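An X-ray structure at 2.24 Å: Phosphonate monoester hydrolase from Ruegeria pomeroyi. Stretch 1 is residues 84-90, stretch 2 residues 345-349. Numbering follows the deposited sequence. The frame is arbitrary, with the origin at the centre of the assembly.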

# COMPACT_ATOMS: atom_id res chain seq x y z
N PRO A 84 5.51 14.95 20.55
CA PRO A 84 4.05 14.78 20.77
C PRO A 84 3.23 16.05 20.51
O PRO A 84 2.16 16.00 19.88
CB PRO A 84 3.97 14.36 22.24
CG PRO A 84 5.27 13.69 22.51
CD PRO A 84 6.29 14.46 21.71
N SER A 85 3.73 17.20 21.01
CA SER A 85 3.06 18.49 20.86
C SER A 85 3.01 18.98 19.41
O SER A 85 2.05 19.63 19.05
CB SER A 85 3.68 19.51 21.78
OG SER A 85 2.83 20.64 21.84
N ARG A 86 4.01 18.64 18.58
CA ARG A 86 4.05 18.92 17.14
C ARG A 86 3.12 17.95 16.38
O ARG A 86 2.38 18.39 15.50
CB ARG A 86 5.49 18.82 16.60
CG ARG A 86 5.79 19.71 15.40
CD ARG A 86 5.43 21.16 15.59
NE ARG A 86 6.19 21.79 16.66
CZ ARG A 86 7.22 22.61 16.46
NH1 ARG A 86 7.65 22.85 15.23
NH2 ARG A 86 7.82 23.18 17.49
N ALA A 87 3.09 16.66 16.79
CA ALA A 87 2.20 15.65 16.22
C ALA A 87 0.69 16.03 16.39
O ALA A 87 -0.09 15.92 15.46
CB ALA A 87 2.52 14.27 16.78
N SER A 88 0.34 16.60 17.53
CA SER A 88 -1.02 17.07 17.84
C SER A 88 -1.43 18.28 17.03
O SER A 88 -2.56 18.34 16.57
CB SER A 88 -1.13 17.39 19.33
OG SER A 88 -1.35 16.22 20.11
N ILE A 89 -0.55 19.28 16.90
CA ILE A 89 -0.76 20.51 16.13
C ILE A 89 -0.92 20.20 14.64
O ILE A 89 -1.85 20.71 13.99
CB ILE A 89 0.40 21.52 16.42
CG1 ILE A 89 0.24 22.10 17.84
CG2 ILE A 89 0.49 22.65 15.36
CD1 ILE A 89 1.54 22.84 18.48
N LEU A 90 -0.01 19.36 14.11
CA LEU A 90 -0.02 19.01 12.70
C LEU A 90 -1.06 17.98 12.28
O LEU A 90 -1.39 17.93 11.09
CB LEU A 90 1.38 18.61 12.20
CG LEU A 90 2.51 19.65 12.35
CD1 LEU A 90 3.86 19.03 12.05
CD2 LEU A 90 2.25 20.90 11.52
N THR A 345 1.76 30.96 16.72
CA THR A 345 1.62 30.27 18.00
C THR A 345 3.00 29.75 18.48
O THR A 345 4.00 29.90 17.79
CB THR A 345 0.58 29.09 17.84
OG1 THR A 345 0.17 28.63 19.13
CG2 THR A 345 1.11 27.92 16.98
N ALA A 346 3.01 29.11 19.66
CA ALA A 346 4.13 28.36 20.20
C ALA A 346 3.62 26.92 20.36
O ALA A 346 2.42 26.72 20.57
CB ALA A 346 4.60 28.92 21.53
N ASP A 347 4.51 25.93 20.23
CA ASP A 347 4.20 24.51 20.35
C ASP A 347 3.86 24.10 21.81
O ASP A 347 2.90 23.38 22.04
CB ASP A 347 5.37 23.69 19.81
CG ASP A 347 5.10 22.22 19.77
OD1 ASP A 347 4.53 21.75 18.77
OD2 ASP A 347 5.47 21.54 20.73
N HIS A 348 4.64 24.59 22.76
CA HIS A 348 4.55 24.36 24.20
C HIS A 348 5.22 25.55 24.89
O HIS A 348 5.77 26.44 24.24
CB HIS A 348 5.28 23.04 24.60
CG HIS A 348 6.68 22.95 24.06
ND1 HIS A 348 6.94 22.31 22.87
CD2 HIS A 348 7.82 23.54 24.49
CE1 HIS A 348 8.22 22.53 22.61
NE2 HIS A 348 8.80 23.24 23.57
N GLY A 349 5.17 25.53 26.22
CA GLY A 349 5.77 26.52 27.08
C GLY A 349 7.10 26.07 27.64
O GLY A 349 7.75 25.16 27.13

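A helical segment, residues 84-90, packs against the end of a strand, T345-A346, and the loop that follows it, in the same chain; touching residues are at least 257 apart in sequence. The contact is small, burying 244 Å² summed over both sides, and it centres on D347, with S85 CA and D347 CA 6.1 Å apart. P84 opens the segment without touching the other stretch; P84 O accepts a backbone hydrogen bond from S88 N at 3.0 Å, one turn on.

S85 points its CA-to-CB bond toward the loop. With chi1 in the t well, S85 OG donates a hydrogen bond to the backbone carbonyl, D347 O, at 2.7 Å, so the helix engages the main chain of the loop as well as its acidic side chain. The fit is tight here: S85 CB lies 2.9 Å from D347 OD2, very close for a carbon-oxygen pair, and S85 CB also sits at the edge of the H348 ring, near its plane.

The CA-to-CB bond of R86 is sideways to the loop, but a t, p, p run of chi1 to chi3 brings its end nearer. R86 NE forms a salt bridge with D347 OD1 at 2.7 Å, and the hydrogen bond within it has an N-H...acceptor angle of 142°. The carboxylate oxygen lies at the guanidinium edge, near its plane, where an N-H can point at it. The backbone R86 N is 3.2 Å from D347 OD1, yet the angle is too poor for a hydrogen bond. D347 OD2 is held from within its own stretch, accepting a hydrogen bond from H348 ND1 at 2.7 Å and 148°. The two carboxylate oxygens thus have different partners, arginine for OD1 and histidine for OD2, while H348 NE2 is hydrogen-bonded elsewhere in the structure.

A87 directs its CA-to-CB bond away from the loop, and S88, whose CA-to-CB bond is sideways, also makes no contact.

The CA-to-CB bond of I89, one turn after S85, again points toward the other stretch. Its chi1 m, chi2 t conformation carries I89 CD1 to 3.2 Å from D347 OD1, setting a methyl group against the same oxygen that R86 binds; I89 CD1 is also 4.5 Å from A346 O. The backbone link between these two turns, I89 N to S85 O, is a weak hydrogen bond at 3.4 Å. L90 lies out of reach of the loop, but L90 N donates to R86 O at 2.9 Å, continuing the i to i+4 helical pattern.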